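Local coordinates for protein GCN5-related N-acetyltransferase (Anabaena variabilis, PDB 2OZG) that binds coenzyme A in a GNAT-type domain and probably transfers acetyl groups to amines, possibly those of aminoglycosides, at residues Phe10-Ala15 and Leu105-Glu110; Arg51-Glu56 and Ile98-His103. All blocks are in the same frame, centred on the assembly; numbering follows the deposited sequence.

Interaction 1: residues Phe10-Ala15 and Leu105-Glu110; sequences FKYTKA and LQEISE
Tyr12 and Glu107 make this contact almost alone, a phenol from strand 10-14 reaching a carboxylate on helix 96-110. Their CA atoms stand 10.2 Å apart, so the backbones do not meet and the gap is bridged by side chains. Tyr12 holds CG anti to the backbone N (chi1 172°), which carries the ring across to the helix. Glu107 answers with an extended chain. The two cross at about a right angle, the ring and carboxylate planes 75° apart. OE1 arrives at the edge of the ring, in its plane, and accepts a hydrogen bond from the hydroxyl, Tyr12 OH to Glu107 OE1 measuring 2.4 Å, a very short value whose exact length is doubtful. The other oxygen, OE2, forms a salt bridge with Arg51 of the neighbouring strand 50-55, and the Tyr12 ring also lies nearly parallel to that of His103. The modelled part of Lys14 adds slight cover beside the pair without making contact. A phenylalanine at Tyr12 would probably keep much of the ring packing but leave Glu107 OE1 without its hydroxyl donor and the carboxylate freer to turn. With a neutral donor on one oxygen and a guanidinium on the other, the carboxylate is held through both oxygens, and the positive neighbour would be expected to favour its ionised form.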
loop_
_atom_site.group_PDB
_atom_site.type_symbol
_atom_site.label_atom_id
_atom_site.label_comp_id
_atom_site.label_asym_id
_atom_site.label_seq_id
_atom_site.Cartn_x
_atom_site.Cartn_y
_atom_site.Cartn_z
ATOM N N PHE A 10 -28.946 6.827 37.481
ATOM C CA PHE A 10 -29.304 6.368 36.148
ATOM C C PHE A 10 -30.699 5.788 36.210
ATOM O O PHE A 10 -30.965 4.944 37.035
ATOM C CB PHE A 10 -28.372 5.296 35.634
ATOM C CG PHE A 10 -26.972 5.754 35.427
ATOM C CD1 PHE A 10 -26.686 6.786 34.545
ATOM C CD2 PHE A 10 -25.932 5.125 36.064
ATOM C CE1 PHE A 10 -25.380 7.204 34.345
ATOM C CE2 PHE A 10 -24.624 5.538 35.868
ATOM C CZ PHE A 10 -24.352 6.582 35.008
ATOM N N LYS A 11 -31.590 6.247 35.346
ATOM C CA LYS A 11 -32.937 5.738 35.291
ATOM C C LYS A 11 -33.070 5.049 33.927
ATOM O O LYS A 11 -32.662 5.602 32.901
ATOM C CB LYS A 11 -33.954 6.879 35.483
ATOM C CG LYS A 11 -35.412 6.424 35.485
ATOM C CD LYS A 11 -36.393 7.576 35.439
ATOM C CE LYS A 11 -37.823 7.062 35.542
ATOM N NZ LYS A 11 -38.862 8.133 35.786
ATOM N N TYR A 12 -33.631 3.840 33.931
ATOM C CA TYR A 12 -33.812 3.019 32.718
ATOM C C TYR A 12 -35.265 3.057 32.291
ATOM O O TYR A 12 -36.101 2.787 33.113
ATOM C CB TYR A 12 -33.424 1.576 33.071
ATOM C CG TYR A 12 -33.687 0.493 32.045
ATOM C CD1 TYR A 12 -32.828 0.293 30.983
ATOM C CD2 TYR A 12 -34.750 -0.412 32.205
ATOM C CE1 TYR A 12 -33.049 -0.722 30.061
ATOM C CE2 TYR A 12 -34.972 -1.442 31.291
ATOM C CZ TYR A 12 -34.117 -1.586 30.215
ATOM O OH TYR A 12 -34.294 -2.607 29.287
ATOM N N THR A 13 -35.576 3.320 31.014
ATOM C CA THR A 13 -36.965 3.392 30.586
ATOM C C THR A 13 -37.169 2.887 29.161
ATOM O O THR A 13 -36.239 2.715 28.429
ATOM C CB THR A 13 -37.458 4.876 30.598
ATOM O OG1 THR A 13 -37.013 5.564 29.421
ATOM C CG2 THR A 13 -36.955 5.609 31.835
ATOM N N LYS A 14 -38.406 2.687 28.742
ATOM C CA LYS A 14 -38.636 2.315 27.350
ATOM C C LYS A 14 -38.523 3.615 26.564
ATOM O O LYS A 14 -38.749 4.698 27.130
ATOM C CB LYS A 14 -39.985 1.578 27.189
ATOM C CG LYS A 14 -39.971 0.226 27.945
ATOM C CD LYS A 14 -41.226 -0.621 27.796
ATOM N N ALA A 15 -38.077 3.561 25.308
ATOM C CA ALA A 15 -38.043 4.784 24.492
ATOM C C ALA A 15 -39.481 5.201 24.248
ATOM O O ALA A 15 -40.352 4.364 24.253
ATOM C CB ALA A 15 -37.332 4.544 23.138
ATOM N N LEU A 105 -30.628 -6.704 31.136
ATOM C CA LEU A 105 -30.623 -8.106 31.511
ATOM C C LEU A 105 -31.739 -8.456 32.492
ATOM O O LEU A 105 -32.397 -9.490 32.368
ATOM C CB LEU A 105 -29.260 -8.500 32.089
ATOM C CG LEU A 105 -28.146 -8.701 31.101
ATOM C CD1 LEU A 105 -26.818 -8.932 31.857
ATOM C CD2 LEU A 105 -28.443 -9.888 30.215
ATOM N N GLN A 106 -31.963 -7.593 33.469
ATOM C CA GLN A 106 -33.040 -7.783 34.417
ATOM C C GLN A 106 -34.363 -7.799 33.682
ATOM O O GLN A 106 -35.231 -8.612 33.997
ATOM C CB GLN A 106 -33.027 -6.695 35.485
ATOM C CG GLN A 106 -34.291 -6.629 36.385
ATOM C CD GLN A 106 -34.534 -7.893 37.269
ATOM O OE1 GLN A 106 -33.719 -8.838 37.321
ATOM N NE2 GLN A 106 -35.660 -7.886 37.982
ATOM N N GLU A 107 -34.537 -6.919 32.696
ATOM C CA GLU A 107 -35.796 -6.944 31.942
ATOM C C GLU A 107 -35.944 -8.252 31.158
ATOM O O GLU A 107 -36.989 -8.869 31.137
ATOM C CB GLU A 107 -35.880 -5.755 30.988
ATOM C CG GLU A 107 -37.113 -5.797 30.148
ATOM C CD GLU A 107 -37.270 -4.596 29.241
ATOM O OE1 GLU A 107 -36.506 -3.591 29.361
ATOM O OE2 GLU A 107 -38.178 -4.676 28.393
ATOM N N ILE A 108 -34.882 -8.688 30.499
ATOM C CA ILE A 108 -34.942 -9.921 29.710
ATOM C C ILE A 108 -35.326 -11.105 30.625
ATOM O O ILE A 108 -36.201 -11.943 30.288
ATOM C CB ILE A 108 -33.598 -10.135 28.995
ATOM C CG1 ILE A 108 -33.385 -8.995 27.977
ATOM C CG2 ILE A 108 -33.542 -11.486 28.300
ATOM C CD1 ILE A 108 -31.948 -8.878 27.483
ATOM N N SER A 109 -34.739 -11.116 31.814
ATOM C CA SER A 109 -35.001 -12.141 32.760
ATOM C C SER A 109 -36.493 -12.133 33.150
ATOM O O SER A 109 -37.106 -13.186 33.241
ATOM C CB SER A 109 -34.100 -12.015 33.995
ATOM O OG SER A 109 -34.663 -11.108 34.922
ATOM N N GLU A 110 -37.061 -10.947 33.370
ATOM C CA GLU A 110 -38.465 -10.824 33.747
ATOM C C GLU A 110 -39.397 -11.254 32.646
ATOM O O GLU A 110 -40.582 -11.446 32.892
ATOM C CB GLU A 110 -38.802 -9.379 34.128
ATOM C CG GLU A 110 -38.132 -8.924 35.431
ATOM C CD GLU A 110 -38.206 -7.415 35.634
ATOM O OE1 GLU A 110 -38.475 -6.676 34.635
ATOM O OE2 GLU A 110 -37.955 -6.971 36.786
#

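Interaction 2: residues Arg51-Glu56 and Ile98-His103; sequences RVIYRE and IALIQH. With COA (coenzyme A), chain C.
Ile53 is drawn out to full length, CG1 anti to the backbone N (chi1 -173°) and CD1 anti to CA, so that its terminal methyl is pushed from strand 50-55 into the flank of helix 96-110. Leu100 turns its own branch to meet it, CG likewise anti to the backbone N (chi1 177°), and the two side chains lap past each other. Ile53 CD1 rests on the helix backbone, 3.8 Å from Leu100 N, and lies 4.0 Å from Ala99 CB. The same methyl comes within 4.1 Å of Leu100 CB. In return Leu100 CD1 reaches back toward the strand, 4.1 Å from Ile53 CB. The small side chain of Ala99 is consistent with so near an approach of the isoleucine tip, and the CA atoms of Ile53 and Leu100 are only 6.2 Å apart. In the GNAT fold this helix follows the pyrophosphate-binding loop, and its first turn faces the cofactor. Here Ile98 N donates a hydrogen bond to O1A of coenzyme A, 2.8 Å long with an N-H...O angle of 156°, at the N-terminal end of the helix, whereas Ile53 packs on its flank. Ile98 CG2 packs beside the same oxygen, 3.5 Å from O1A. Backbone N atoms of Ile87, Gly93, Gly95 and Ala97 also bond to the cofactor. The side chain of Ile53 lies about 4 Å from that of Ile87, and that of Leu100 about 4 Å from that of Val85, while Arg55 pairs with Asp94 of the loop.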
loop_
_atom_site.group_PDB
_atom_site.type_symbol
_atom_site.label_atom_id
_atom_site.label_comp_id
_atom_site.label_asym_id
_atom_site.label_seq_id
_atom_site.Cartn_x
_atom_site.Cartn_y
_atom_site.Cartn_z
ATOM N N ARG A 51 -34.640 1.176 24.327
ATOM C CA ARG A 51 -34.587 1.458 25.750
ATOM C C ARG A 51 -33.643 2.614 25.900
ATOM O O ARG A 51 -32.670 2.758 25.129
ATOM C CB ARG A 51 -33.972 0.281 26.527
ATOM C CG ARG A 51 -34.744 -0.976 26.412
ATOM C CD ARG A 51 -36.122 -0.779 27.025
ATOM N NE ARG A 51 -36.927 -1.981 26.897
ATOM C CZ ARG A 51 -37.733 -2.240 25.887
ATOM N NH1 ARG A 51 -37.913 -1.399 24.876
ATOM N NH2 ARG A 51 -38.383 -3.367 25.899
ATOM N N VAL A 52 -33.891 3.380 26.945
ATOM C CA VAL A 52 -33.119 4.595 27.218
ATOM C C VAL A 52 -32.590 4.605 28.615
ATOM O O VAL A 52 -33.257 4.153 29.506
ATOM C CB VAL A 52 -34.060 5.851 27.048
ATOM C CG1 VAL A 52 -33.431 7.096 27.632
ATOM C CG2 VAL A 52 -34.392 6.052 25.557
ATOM N N ILE A 53 -31.380 5.127 28.810
ATOM C CA ILE A 53 -30.865 5.387 30.161
ATOM C C ILE A 53 -30.701 6.897 30.344
ATOM O O ILE A 53 -30.210 7.595 29.445
ATOM C CB ILE A 53 -29.552 4.610 30.472
ATOM C CG1 ILE A 53 -29.152 4.769 31.927
ATOM C CG2 ILE A 53 -28.414 5.026 29.591
ATOM C CD1 ILE A 53 -27.886 4.051 32.249
ATOM N N TYR A 54 -31.174 7.401 31.484
ATOM C CA TYR A 54 -31.064 8.804 31.812
ATOM C C TYR A 54 -30.053 8.988 32.902
ATOM O O TYR A 54 -29.923 8.134 33.747
ATOM C CB TYR A 54 -32.374 9.351 32.379
ATOM C CG TYR A 54 -33.483 9.580 31.377
ATOM C CD1 TYR A 54 -34.324 8.553 30.984
ATOM C CD2 TYR A 54 -33.709 10.850 30.850
ATOM C CE1 TYR A 54 -35.350 8.787 30.069
ATOM C CE2 TYR A 54 -34.713 11.083 29.939
ATOM C CZ TYR A 54 -35.532 10.054 29.551
ATOM O OH TYR A 54 -36.527 10.316 28.634
ATOM N N ARG A 55 -29.362 10.121 32.877
ATOM C CA ARG A 55 -28.455 10.516 33.948
ATOM C C ARG A 55 -29.032 11.852 34.378
ATOM O O ARG A 55 -29.005 12.838 33.624
ATOM C CB ARG A 55 -27.020 10.670 33.471
ATOM C CG ARG A 55 -26.039 10.865 34.620
ATOM C CD ARG A 55 -24.629 11.138 34.107
ATOM N NE ARG A 55 -23.707 11.454 35.197
ATOM C CZ ARG A 55 -23.645 12.638 35.816
ATOM N NH1 ARG A 55 -24.471 13.640 35.489
ATOM N NH2 ARG A 55 -22.769 12.815 36.805
ATOM N N GLU A 56 -29.583 11.870 35.579
ATOM C CA GLU A 56 -30.291 13.022 36.049
ATOM C C GLU A 56 -31.458 13.170 35.058
ATOM O O GLU A 56 -32.107 12.181 34.742
ATOM C CB GLU A 56 -29.354 14.241 36.182
ATOM C CG GLU A 56 -28.009 13.908 36.905
ATOM C CD GLU A 56 -28.173 13.101 38.242
ATOM O OE1 GLU A 56 -29.233 13.223 38.909
ATOM O OE2 GLU A 56 -27.229 12.348 38.626
ATOM N N ILE A 98 -22.698 -0.000 31.870
ATOM C CA ILE A 98 -22.908 -1.206 32.634
ATOM C C ILE A 98 -24.271 -1.082 33.332
ATOM O O ILE A 98 -25.035 -2.033 33.367
ATOM C CB ILE A 98 -21.715 -1.504 33.586
ATOM C CG1 ILE A 98 -21.927 -2.821 34.307
ATOM C CG2 ILE A 98 -21.491 -0.394 34.585
ATOM C CD1 ILE A 98 -22.044 -4.013 33.389
ATOM N N ALA A 99 -24.630 0.104 33.811
ATOM C CA ALA A 99 -25.950 0.240 34.408
ATOM C C ALA A 99 -26.996 -0.164 33.370
ATOM O O ALA A 99 -27.863 -0.974 33.628
ATOM C CB ALA A 99 -26.184 1.665 34.920
ATOM N N LEU A 100 -26.882 0.383 32.165
ATOM C CA LEU A 100 -27.827 0.063 31.094
ATOM C C LEU A 100 -27.943 -1.452 30.846
ATOM O O LEU A 100 -29.046 -2.045 30.796
ATOM C CB LEU A 100 -27.380 0.782 29.801
ATOM C CG LEU A 100 -28.190 0.548 28.519
ATOM C CD1 LEU A 100 -29.694 0.894 28.642
ATOM C CD2 LEU A 100 -27.559 1.336 27.411
ATOM N N ILE A 101 -26.801 -2.099 30.710
ATOM C CA ILE A 101 -26.783 -3.536 30.422
ATOM C C ILE A 101 -27.380 -4.404 31.530
ATOM O O ILE A 101 -28.110 -5.374 31.289
ATOM C CB ILE A 101 -25.350 -4.010 30.057
ATOM C CG1 ILE A 101 -24.828 -3.281 28.806
ATOM C CG2 ILE A 101 -25.349 -5.579 29.848
ATOM C CD1 ILE A 101 -25.719 -3.398 27.558
ATOM N N GLN A 102 -27.112 -4.031 32.747
ATOM C CA GLN A 102 -27.671 -4.726 33.881
ATOM C C GLN A 102 -29.195 -4.580 33.934
ATOM O O GLN A 102 -29.897 -5.544 34.134
ATOM C CB GLN A 102 -27.018 -4.170 35.145
ATOM C CG GLN A 102 -25.519 -4.495 35.233
ATOM C CD GLN A 102 -24.870 -3.909 36.519
ATOM O OE1 GLN A 102 -25.249 -2.823 36.979
ATOM N NE2 GLN A 102 -23.858 -4.609 37.057
ATOM N N HIS A 103 -29.700 -3.358 33.778
ATOM C CA HIS A 103 -31.142 -3.137 33.703
ATOM C C HIS A 103 -31.777 -3.930 32.604
ATOM O O HIS A 103 -32.812 -4.512 32.809
ATOM C CB HIS A 103 -31.496 -1.640 33.534
ATOM C CG HIS A 103 -31.465 -0.867 34.816
ATOM N ND1 HIS A 103 -30.601 0.190 35.040
ATOM C CD2 HIS A 103 -32.207 -0.990 35.951
ATOM C CE1 HIS A 103 -30.817 0.691 36.245
ATOM N NE2 HIS A 103 -31.781 -0.009 36.819
HETATM N N1A COA C . -13.023 -0.322 25.698
HETATM C C2A COA C . -12.890 -1.211 26.702
HETATM N N3A COA C . -13.671 -1.174 27.800
HETATM C C4A COA C . -14.617 -0.209 27.911
HETATM C C5A COA C . -14.782 0.739 26.905
HETATM C C6A COA C . -13.947 0.660 25.772
HETATM N N6A COA C . -14.021 1.520 24.733
HETATM N N7A COA C . -15.783 1.553 27.318
HETATM C C8A COA C . -16.214 1.125 28.532
HETATM N N9A COA C . -15.494 0.045 28.879
HETATM C C1B COA C . -15.576 -0.797 30.110
HETATM C C2B COA C . -14.882 -0.135 31.299
HETATM O O2B COA C . -13.462 -0.411 31.338
HETATM C C3B COA C . -15.676 -0.671 32.483
HETATM O O3B COA C . -15.035 -1.780 33.128
HETATM P P3B COA C . -14.179 -1.553 34.497
HETATM O O7A COA C . -15.245 -1.413 35.572
HETATM O O8A COA C . -13.285 -2.787 34.558
HETATM O O9A COA C . -13.413 -0.250 34.304
HETATM C C4B COA C . -17.041 -1.076 31.932
HETATM O O4B COA C . -16.934 -1.057 30.502
HETATM C C5B COA C . -18.157 -0.139 32.396
HETATM O O5B COA C . -17.924 1.166 31.846
HETATM P P1A COA C . -19.101 2.265 31.592
HETATM O O1A COA C . -20.433 1.687 32.007
HETATM O O2A COA C . -18.640 3.578 32.225
HETATM O O3A COA C . -19.015 2.454 29.970
HETATM P P2A COA C . -19.348 3.848 29.172
HETATM O O4A COA C . -20.596 4.434 29.838
HETATM O O5A COA C . -18.075 4.693 29.163
HETATM O O6A COA C . -19.690 3.290 27.642
HETATM C CBP COA C . -19.478 3.069 25.088
HETATM C CCP COA C . -19.267 3.890 26.379
HETATM C CDP COA C . -20.736 2.236 25.324
HETATM C CEP COA C . -18.330 2.063 25.048
HETATM C CAP COA C . -19.616 4.063 23.847
HETATM O OAP COA C . -21.005 4.251 23.413
HETATM C C9P COA C . -18.782 3.930 22.542
HETATM O O9P COA C . -17.520 4.388 22.446
HETATM N N8P COA C . -19.264 3.457 21.375
HETATM C C7P COA C . -20.518 2.860 20.910
HETATM C C6P COA C . -20.021 1.527 20.373
HETATM C C5P COA C . -20.294 0.408 21.367
HETATM O O5P COA C . -19.995 0.526 22.554
HETATM N N4P COA C . -20.846 -0.716 20.886
HETATM C C3P COA C . -21.169 -1.918 21.648
HETATM C C2P COA C . -21.887 -2.828 20.676
HETATM S S1P COA C . -23.552 -2.161 20.263
#

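Overall arrangement
Both interactions set helix 96-110 against the neighbouring antiparallel strands 10-14 and 50-55, within one GNAT domain, and interaction 2 is nested inside the chain loop that interaction 1 closes. The chemistry differs with position. Near the cofactor, 51-56 and 98-103 meet in a buried contact of apolar side chains. Further along the helix, 10-15 and 105-110 meet at the surface through polar groups reaching across a wider gap. Arg51, a residue of 51-56, reaches the surface contact, its CG packing against the Tyr12 hydroxyl, and the strands are tied by a probable hydrogen bond from Tyr54 N to Lys11 O, 2.7 Å long.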